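Local coordinates for Dps family protein (Staphylococcus aureus subsp. aureus, PDB 2D5K) that probably oxidises and stores iron inside a shell of twelve subunits and compacts the bacterial nucleoid, as Dps proteins of the ferritin superfamily do, at residues A60-I63 with L64-G68; S3-Q6 with D7-E11; D122-S125 with E126-I130; L110-A113 with I114-A117. All coordinates share one frame; numbering follows the deposited sequence.

In the fold
All four contacts are local, each within one helix or at its end, and they gather at one end of the four-helix bundle of this ferritin-like chain. Along the sequence come contact 2 at the start of helix 5-32, contact 1 at the end of helix 38-65, contact 4 near the end of helix 92-120 and contact 3 at the start of helix 123-147. Contacts 3 and 4, on consecutive helices, have centres about 9 Å apart; contacts 1 and 4 do not touch, with centres about 17 Å apart. Contact 3 touches the other three, its Asp122 meeting both Arg62 and Gln5. Neighbouring subunits of the dodecamer reach contacts 1, 3 and 4.

Contact 1: A60-I63 with L64-G68; sequences AERI and LAVGG
Val66 lays its CG1 methyl over one face of the Arg62 guanidinium, nearer the group's margin than its centre; Val66 CG1 and Arg62 CZ are 3.4 Å apart. Arg62 reaches this methyl with CG anti to the backbone N (chi1 170°) and a bend at chi2 of 55°. Its nitrogens bind outside the turn: NH2 in a salt bridge to Asp122, NE to Ser125, and NH1 in a salt bridge to Asp137 of a second subunit, which together would fix the rotation of the group. Among the backbone bonds, Leu64 N to Ala60 O and Ala65 N to Glu61 O continue helix 38-65. A Schellman motif then ends it: Gly68 N reaches back to Ile63 O at 2.7 Å, Gly67 N binds Leu64 O at 3.0 Å, and Gly67 is the C-prime residue with positive phi (80°). Ile63 O also accepts a weak bond from Val66 N. Side-chain carbons make van der Waals contacts with the backbone around these bonds. Ile63 CG2 lies 3.4 Å from Gly68 C, while Leu64 CG rests 3.3 Å from Ala60 O. The carboxylate of Glu61 binds His42 of a third subunit through OE2.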
loop_
_atom_site.group_PDB
_atom_site.type_symbol
_atom_site.label_atom_id
_atom_site.label_comp_id
_atom_site.label_asym_id
_atom_site.label_seq_id
_atom_site.Cartn_x
_atom_site.Cartn_y
_atom_site.Cartn_z
ATOM N N ALA B 60 -21.875 18.494 -11.484
ATOM C CA ALA B 60 -22.170 18.416 -12.909
ATOM C C ALA B 60 -22.830 17.080 -13.256
ATOM O O ALA B 60 -23.773 17.036 -14.044
ATOM C CB ALA B 60 -20.894 18.588 -13.725
ATOM N N GLU B 61 -22.338 15.990 -12.672
ATOM C CA GLU B 61 -22.912 14.680 -12.965
ATOM C C GLU B 61 -24.254 14.463 -12.276
ATOM O O GLU B 61 -25.001 13.557 -12.640
ATOM C CB GLU B 61 -21.930 13.566 -12.604
ATOM C CG GLU B 61 -20.593 13.714 -13.324
ATOM C CD GLU B 61 -19.834 12.412 -13.458
ATOM O OE1 GLU B 61 -19.921 11.565 -12.546
ATOM O OE2 GLU B 61 -19.134 12.244 -14.479
ATOM N N ARG B 62 -24.561 15.289 -11.279
ATOM C CA ARG B 62 -25.855 15.180 -10.613
ATOM C C ARG B 62 -26.851 15.841 -11.555
ATOM O O ARG B 62 -27.962 15.346 -11.751
ATOM C CB ARG B 62 -25.854 15.903 -9.262
ATOM C CG ARG B 62 -27.250 16.023 -8.632
ATOM C CD ARG B 62 -27.929 14.653 -8.498
ATOM N NE ARG B 62 -29.321 14.769 -8.053
ATOM C CZ ARG B 62 -30.194 13.768 -8.066
ATOM N NH1 ARG B 62 -29.825 12.568 -8.502
ATOM N NH2 ARG B 62 -31.444 13.966 -7.657
ATOM N N ILE B 63 -26.446 16.966 -12.138
ATOM C CA ILE B 63 -27.294 17.682 -13.081
ATOM C C ILE B 63 -27.653 16.721 -14.211
ATOM O O ILE B 63 -28.783 16.721 -14.708
ATOM C CB ILE B 63 -26.572 18.921 -13.668
ATOM C CG1 ILE B 63 -26.428 20.001 -12.589
ATOM C CG2 ILE B 63 -27.352 19.473 -14.848
ATOM C CD1 ILE B 63 -25.679 21.237 -13.049
ATOM N N LEU B 64 -26.688 15.898 -14.607
ATOM C CA LEU B 64 -26.912 14.921 -15.667
ATOM C C LEU B 64 -27.894 13.861 -15.175
ATOM O O LEU B 64 -28.780 13.425 -15.913
ATOM C CB LEU B 64 -25.586 14.263 -16.064
ATOM C CG LEU B 64 -24.535 15.194 -16.680
ATOM C CD1 LEU B 64 -23.179 14.503 -16.707
ATOM C CD2 LEU B 64 -24.967 15.604 -18.084
ATOM N N ALA B 65 -27.740 13.461 -13.916
ATOM C CA ALA B 65 -28.602 12.449 -13.319
ATOM C C ALA B 65 -30.064 12.891 -13.218
ATOM O O ALA B 65 -30.955 12.051 -13.083
ATOM C CB ALA B 65 -28.069 12.060 -11.938
ATOM N N VAL B 66 -30.314 14.198 -13.273
ATOM C CA VAL B 66 -31.686 14.701 -13.208
ATOM C C VAL B 66 -32.147 15.200 -14.576
ATOM O O VAL B 66 -33.168 15.882 -14.695
ATOM C CB VAL B 66 -31.849 15.839 -12.162
ATOM C CG1 VAL B 66 -31.493 15.320 -10.783
ATOM C CG2 VAL B 66 -30.981 17.037 -12.529
ATOM N N GLY B 67 -31.378 14.852 -15.606
ATOM C CA GLY B 67 -31.724 15.229 -16.967
ATOM C C GLY B 67 -31.403 16.642 -17.409
ATOM O O GLY B 67 -31.921 17.100 -18.427
ATOM N N GLY B 68 -30.546 17.336 -16.665
ATOM C CA GLY B 68 -30.199 18.699 -17.031
ATOM C C GLY B 68 -28.893 18.807 -17.800
ATOM O O GLY B 68 -28.248 17.796 -18.095
#

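Contact 2: S3-Q6 with D7-E11; sequences SNQQ and DVVKE
Asn4 and Asp7 grip each other at the first turn of helix 5-32. Asn4 holds CG between its own backbone N and carbonyl carbon (chi1 54°), which curls the amide back over the helix start. There OD1 of Asn4 accepts from Asp7 N at 2.9 Å, the donor lying nearly along the C=O axis. Asp7 answers with CG anti to its carbonyl carbon: its OD2 takes Asn4 N at 2.9 Å on the anti side, 28° out of the carboxylate plane, with a fairly straight N-H. The two side chains cross at about a right angle, yet their flat ends are only 11° from parallel. This reciprocal pair is a capping box, with Asn4 as N-cap, and it gives the backbone N-H groups of Asn4 and Asp7 side-chain acceptors. OD2 of Asp7 also comes within 3.3 Å of Ser3 CA, so the segment ahead of the helix lies against the carboxylate. Beyond the cap, Val8 N binds Asn4 O, and Val8 CG2 sits 3.5 Å from that same Asn4 O. Gln5 bends at chi2, bringing NE2 to 3.7 Å from Val8 CB; NE2 is hydrogen-bonded to Asp122, at the start of helix 123-147. Val9 N to Gln5 O and Lys10 N to Gln6 O carry on the helical bonding.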
loop_
_atom_site.group_PDB
_atom_site.type_symbol
_atom_site.label_atom_id
_atom_site.label_comp_id
_atom_site.label_asym_id
_atom_site.label_seq_id
_atom_site.Cartn_x
_atom_site.Cartn_y
_atom_site.Cartn_z
ATOM N N SER B 3 -40.534 25.121 -5.239
ATOM C CA SER B 3 -39.416 24.941 -6.157
ATOM C C SER B 3 -39.557 23.636 -6.934
ATOM O O SER B 3 -40.145 22.671 -6.444
ATOM C CB SER B 3 -38.098 24.928 -5.378
ATOM O OG SER B 3 -37.950 26.103 -4.597
ATOM N N ASN B 4 -39.021 23.609 -8.150
ATOM C CA ASN B 4 -39.075 22.409 -8.976
ATOM C C ASN B 4 -37.659 21.978 -9.340
ATOM O O ASN B 4 -36.689 22.639 -8.966
ATOM C CB ASN B 4 -39.886 22.655 -10.251
ATOM C CG ASN B 4 -39.384 23.844 -11.040
ATOM O OD1 ASN B 4 -38.184 23.998 -11.260
ATOM N ND2 ASN B 4 -40.309 24.691 -11.480
ATOM N N GLN B 5 -37.548 20.876 -10.072
ATOM C CA GLN B 5 -36.247 20.346 -10.465
ATOM C C GLN B 5 -35.402 21.378 -11.202
ATOM O O GLN B 5 -34.197 21.486 -10.972
ATOM C CB GLN B 5 -36.421 19.109 -11.346
ATOM C CG GLN B 5 -35.115 18.391 -11.635
ATOM C CD GLN B 5 -34.502 17.797 -10.383
ATOM O OE1 GLN B 5 -34.911 16.731 -9.924
ATOM N NE2 GLN B 5 -33.526 18.494 -9.812
ATOM N N GLN B 6 -36.042 22.133 -12.089
ATOM C CA GLN B 6 -35.357 23.158 -12.866
ATOM C C GLN B 6 -34.687 24.181 -11.954
ATOM O O GLN B 6 -33.575 24.637 -12.230
ATOM C CB GLN B 6 -36.351 23.862 -13.797
ATOM C CG GLN B 6 -36.958 22.961 -14.873
ATOM C CD GLN B 6 -37.744 21.787 -14.302
ATOM O OE1 GLN B 6 -38.721 21.970 -13.573
ATOM N NE2 GLN B 6 -37.315 20.573 -14.632
ATOM N N ASP B 7 -35.370 24.548 -10.873
ATOM C CA ASP B 7 -34.826 25.510 -9.923
ATOM C C ASP B 7 -33.567 24.943 -9.280
ATOM O O ASP B 7 -32.611 25.673 -9.017
ATOM C CB ASP B 7 -35.842 25.832 -8.820
ATOM C CG ASP B 7 -37.066 26.559 -9.342
ATOM O OD1 ASP B 7 -36.907 27.449 -10.201
ATOM O OD2 ASP B 7 -38.185 26.247 -8.881
ATOM N N VAL B 8 -33.576 23.639 -9.017
ATOM C CA VAL B 8 -32.425 22.989 -8.400
ATOM C C VAL B 8 -31.250 22.947 -9.374
ATOM O O VAL B 8 -30.106 23.175 -8.982
ATOM C CB VAL B 8 -32.772 21.554 -7.945
ATOM C CG1 VAL B 8 -31.580 20.927 -7.234
ATOM C CG2 VAL B 8 -33.976 21.590 -7.009
ATOM N N VAL B 9 -31.529 22.660 -10.642
ATOM C CA VAL B 9 -30.467 22.620 -11.643
ATOM C C VAL B 9 -29.774 23.979 -11.703
ATOM O O VAL B 9 -28.557 24.063 -11.857
ATOM C CB VAL B 9 -31.025 22.263 -13.037
ATOM C CG1 VAL B 9 -29.946 22.456 -14.102
ATOM C CG2 VAL B 9 -31.499 20.820 -13.039
ATOM N N LYS B 10 -30.561 25.042 -11.576
ATOM C CA LYS B 10 -30.036 26.400 -11.595
ATOM C C LYS B 10 -29.056 26.578 -10.430
ATOM O O LYS B 10 -27.993 27.184 -10.584
ATOM C CB LYS B 10 -31.194 27.395 -11.477
ATOM C CG LYS B 10 -30.823 28.859 -11.644
ATOM C CD LYS B 10 -30.140 29.423 -10.411
ATOM C CE LYS B 10 -30.078 30.938 -10.478
ATOM N NZ LYS B 10 -31.445 31.518 -10.599
ATOM N N GLU B 11 -29.424 26.049 -9.265
ATOM C CA GLU B 11 -28.572 26.137 -8.082
ATOM C C GLU B 11 -27.308 25.298 -8.264
ATOM O O GLU B 11 -26.224 25.695 -7.835
ATOM C CB GLU B 11 -29.323 25.656 -6.836
ATOM C CG GLU B 11 -30.469 26.560 -6.399
ATOM C CD GLU B 11 -30.026 27.995 -6.185
ATOM O OE1 GLU B 11 -28.946 28.205 -5.591
ATOM O OE2 GLU B 11 -30.766 28.914 -6.602
#

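Contact 3: D122-S125 with E126-I130; sequences DDVS and EDMFI
Glu126 N binds Asp122 O at 3.1 Å, the first of four helical hydrogen bonds that run on through Asp127 N to Asp123 O, Met128 N to Val124 O and Phe129 N to Ser125 O. Asp122 is the N-cap. Its carboxylate swings over the turn and holds Ser125 twice: OD1 accepts from Ser125 N at 2.9 Å in an almost straight bond (169°), and OD2 takes the hydroxyl of Ser125 at 2.7 Å, both from above the carboxylate plane. Charge is crowded alongside. Asp123 and Glu126 run alongside each other in the same direction, and Asp123 OD1 lies 3.4 Å from Glu126 OE1; the repulsion is probably eased by the nearby helix start. A water donates to Asp127 OD2 at 2.8 Å and, weakly, to Val124 O, while the other oxygen of Asp127 binds a glycerol, probably from the crystallisation liquor. The apolar contact joins Val124 and Met128, whose extended chain brings CE to 3.9 Å from Val124 CG1. Separately, the Phe129 ring passes obliquely by Ser125 O, its CD2 within 3.2 Å of that oxygen. Within the bundle this first part of helix 123-147 is met by all three partners: Phe129 packs on helices 5-32 and 92-120, Met128 lies against helix 38-65, and Asp123 and Asp127 meet a second subunit.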
loop_
_atom_site.group_PDB
_atom_site.type_symbol
_atom_site.label_atom_id
_atom_site.label_comp_id
_atom_site.label_asym_id
_atom_site.label_seq_id
_atom_site.Cartn_x
_atom_site.Cartn_y
_atom_site.Cartn_z
ATOM N N ASP B 122 -35.700 17.247 -4.150
ATOM C CA ASP B 122 -34.446 16.713 -4.676
ATOM C C ASP B 122 -33.524 16.580 -3.478
ATOM O O ASP B 122 -32.685 17.441 -3.213
ATOM C CB ASP B 122 -33.824 17.661 -5.701
ATOM C CG ASP B 122 -32.619 17.052 -6.392
ATOM O OD1 ASP B 122 -32.062 16.066 -5.857
ATOM O OD2 ASP B 122 -32.220 17.559 -7.460
ATOM N N ASP B 123 -33.689 15.485 -2.752
ATOM C CA ASP B 123 -32.910 15.248 -1.551
ATOM C C ASP B 123 -31.465 14.860 -1.827
ATOM O O ASP B 123 -30.607 15.000 -0.955
ATOM C CB ASP B 123 -33.626 14.196 -0.710
ATOM C CG ASP B 123 -35.083 14.564 -0.473
ATOM O OD1 ASP B 123 -35.327 15.656 0.078
ATOM O OD2 ASP B 123 -35.979 13.780 -0.850
ATOM N N VAL B 124 -31.195 14.383 -3.036
ATOM C CA VAL B 124 -29.832 14.014 -3.406
ATOM C C VAL B 124 -29.017 15.294 -3.598
ATOM O O VAL B 124 -27.925 15.432 -3.049
ATOM C CB VAL B 124 -29.804 13.188 -4.710
ATOM C CG1 VAL B 124 -28.371 13.071 -5.231
ATOM C CG2 VAL B 124 -30.373 11.796 -4.447
ATOM N N SER B 125 -29.551 16.231 -4.373
ATOM C CA SER B 125 -28.846 17.492 -4.602
ATOM C C SER B 125 -28.718 18.236 -3.283
ATOM O O SER B 125 -27.703 18.878 -3.014
ATOM C CB SER B 125 -29.596 18.355 -5.619
ATOM O OG SER B 125 -29.576 17.747 -6.903
ATOM N N GLU B 126 -29.754 18.143 -2.456
ATOM C CA GLU B 126 -29.735 18.807 -1.162
ATOM C C GLU B 126 -28.550 18.287 -0.356
ATOM O O GLU B 126 -27.795 19.063 0.231
ATOM C CB GLU B 126 -31.038 18.537 -0.403
ATOM C CG GLU B 126 -31.082 19.180 0.976
ATOM C CD GLU B 126 -32.356 18.861 1.734
ATOM O OE1 GLU B 126 -33.145 18.019 1.255
ATOM O OE2 GLU B 126 -32.565 19.446 2.815
ATOM N N ASP B 127 -28.386 16.967 -0.345
ATOM C CA ASP B 127 -27.298 16.329 0.389
ATOM C C ASP B 127 -25.935 16.767 -0.140
ATOM O O ASP B 127 -24.995 16.963 0.633
ATOM C CB ASP B 127 -27.435 14.805 0.296
ATOM C CG ASP B 127 -26.400 14.073 1.125
ATOM O OD1 ASP B 127 -26.323 14.329 2.345
ATOM O OD2 ASP B 127 -25.666 13.236 0.555
ATOM N N MET B 128 -25.827 16.919 -1.456
ATOM C CA MET B 128 -24.571 17.352 -2.059
ATOM C C MET B 128 -24.235 18.776 -1.639
ATOM O O MET B 128 -23.075 19.091 -1.366
ATOM C CB MET B 128 -24.649 17.251 -3.579
ATOM C CG MET B 128 -24.623 15.813 -4.064
ATOM S SD MET B 128 -24.645 15.699 -5.851
ATOM C CE MET B 128 -24.695 13.899 -6.072
ATOM N N PHE B 129 -25.247 19.638 -1.589
ATOM C CA PHE B 129 -25.021 21.015 -1.169
ATOM C C PHE B 129 -24.578 21.036 0.290
ATOM O O PHE B 129 -23.727 21.835 0.672
ATOM C CB PHE B 129 -26.295 21.850 -1.326
ATOM C CG PHE B 129 -26.657 22.150 -2.752
ATOM C CD1 PHE B 129 -25.692 22.598 -3.652
ATOM C CD2 PHE B 129 -27.973 22.029 -3.188
ATOM C CE1 PHE B 129 -26.035 22.926 -4.967
ATOM C CE2 PHE B 129 -28.323 22.354 -4.499
ATOM C CZ PHE B 129 -27.349 22.804 -5.387
ATOM N N ILE B 130 -25.166 20.163 1.105
ATOM C CA ILE B 130 -24.818 20.087 2.523
ATOM C C ILE B 130 -23.360 19.680 2.681
ATOM O O ILE B 130 -22.622 20.273 3.465
ATOM C CB ILE B 130 -25.684 19.048 3.276
ATOM C CG1 ILE B 130 -27.166 19.411 3.170
ATOM C CG2 ILE B 130 -25.248 18.973 4.737
ATOM C CD1 ILE B 130 -27.519 20.714 3.783
HETATM O O HOH W 1 -25.937 12.772 -2.237
#

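Contact 4: L110-A113 with I114-A117; sequences LENA and IEIA
The amide of Asn112 and the carboxylate of Glu115 stand perpendicular, their planes 90° apart, and do not stack. Only their oxygens approach, Asn112 OD1 lying 3.9 Å from Glu115 OE1, while the same Asn112 OD1 comes 4.2 Å from Ile116 CG1. Both groups lie on the exposed side of helix 92-120, where Asn112 also touches Glu11 of helix 5-32. Glu111 carries the third flat group; its OE1 is bound by Gln133 of helix 123-147. Between the segments the backbone repeats regular alpha-helical bonds, from Ile114 N to Leu110 O at 2.8 Å to Ala117 N to Ala113 O at 2.9 Å; Glu115 N to Glu111 O is weak. Ile114 turns CG1 anti to its carbonyl carbon (chi1 -71°) and folds it back to 3.0 Å from Leu110 O. Ile116 does the same over Asn112 O, with CG1 at 3.1 Å. Leu110 and Ile114 meet Phe129 in the bundle interior, and Ile114 touches Asp123 of a fourth subunit. The chemistry is thus two-sided: Asn112 and Glu115 lie on the exposed side, apolar branches face the neighbouring helices, and the carbonyls of Leu110 and Asn112 each take an N-H while an isoleucine branch lies close beside them.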
loop_
_atom_site.group_PDB
_atom_site.type_symbol
_atom_site.label_atom_id
_atom_site.label_comp_id
_atom_site.label_asym_id
_atom_site.label_seq_id
_atom_site.Cartn_x
_atom_site.Cartn_y
_atom_site.Cartn_z
ATOM N N LEU B 110 -25.321 28.490 -0.618
ATOM C CA LEU B 110 -25.640 27.093 -0.359
ATOM C C LEU B 110 -26.794 26.929 0.626
ATOM O O LEU B 110 -27.574 25.985 0.517
ATOM C CB LEU B 110 -24.397 26.349 0.143
ATOM C CG LEU B 110 -23.303 26.121 -0.905
ATOM C CD1 LEU B 110 -22.053 25.578 -0.237
ATOM C CD2 LEU B 110 -23.805 25.148 -1.969
ATOM N N GLU B 111 -26.910 27.844 1.585
ATOM C CA GLU B 111 -27.995 27.765 2.557
ATOM C C GLU B 111 -29.314 27.843 1.788
ATOM O O GLU B 111 -30.244 27.074 2.038
ATOM C CB GLU B 111 -27.890 28.916 3.569
ATOM C CG GLU B 111 -28.940 28.907 4.685
ATOM C CD GLU B 111 -28.774 27.769 5.688
ATOM O OE1 GLU B 111 -27.783 27.007 5.601
ATOM O OE2 GLU B 111 -29.647 27.639 6.581
ATOM N N ASN B 112 -29.379 28.762 0.830
ATOM C CA ASN B 112 -30.573 28.938 0.011
ATOM C C ASN B 112 -30.771 27.744 -0.924
ATOM O O ASN B 112 -31.889 27.268 -1.102
ATOM C CB ASN B 112 -30.464 30.231 -0.802
ATOM C CG ASN B 112 -31.701 30.501 -1.638
ATOM O OD1 ASN B 112 -32.817 30.537 -1.124
ATOM N ND2 ASN B 112 -31.505 30.696 -2.936
ATOM N N ALA B 113 -29.680 27.260 -1.511
ATOM C CA ALA B 113 -29.740 26.122 -2.425
ATOM C C ALA B 113 -30.272 24.873 -1.728
ATOM O O ALA B 113 -31.011 24.084 -2.322
ATOM C CB ALA B 113 -28.350 25.843 -3.003
ATOM N N ILE B 114 -29.874 24.692 -0.471
ATOM C CA ILE B 114 -30.306 23.547 0.324
ATOM C C ILE B 114 -31.820 23.597 0.522
ATOM O O ILE B 114 -32.515 22.585 0.397
ATOM C CB ILE B 114 -29.583 23.553 1.692
ATOM C CG1 ILE B 114 -28.109 23.185 1.483
ATOM C CG2 ILE B 114 -30.267 22.598 2.668
ATOM C CD1 ILE B 114 -27.200 23.598 2.632
ATOM N N GLU B 115 -32.325 24.786 0.826
ATOM C CA GLU B 115 -33.754 24.974 1.030
ATOM C C GLU B 115 -34.522 24.688 -0.259
ATOM O O GLU B 115 -35.550 24.016 -0.240
ATOM C CB GLU B 115 -34.026 26.404 1.499
ATOM C CG GLU B 115 -35.497 26.775 1.542
ATOM C CD GLU B 115 -35.727 28.143 2.149
ATOM O OE1 GLU B 115 -35.029 29.100 1.743
ATOM O OE2 GLU B 115 -36.610 28.264 3.026
ATOM N N ILE B 116 -34.012 25.204 -1.375
ATOM C CA ILE B 116 -34.643 25.007 -2.678
ATOM C C ILE B 116 -34.706 23.527 -3.044
ATOM O O ILE B 116 -35.746 23.027 -3.469
ATOM C CB ILE B 116 -33.868 25.760 -3.794
ATOM C CG1 ILE B 116 -33.889 27.267 -3.517
ATOM C CG2 ILE B 116 -34.467 25.446 -5.164
ATOM C CD1 ILE B 116 -35.264 27.820 -3.246
ATOM N N ALA B 117 -33.586 22.832 -2.880
ATOM C CA ALA B 117 -33.521 21.410 -3.201
ATOM C C ALA B 117 -34.522 20.613 -2.369
ATOM O O ALA B 117 -35.258 19.777 -2.899
ATOM C CB ALA B 117 -32.110 20.891 -2.968
#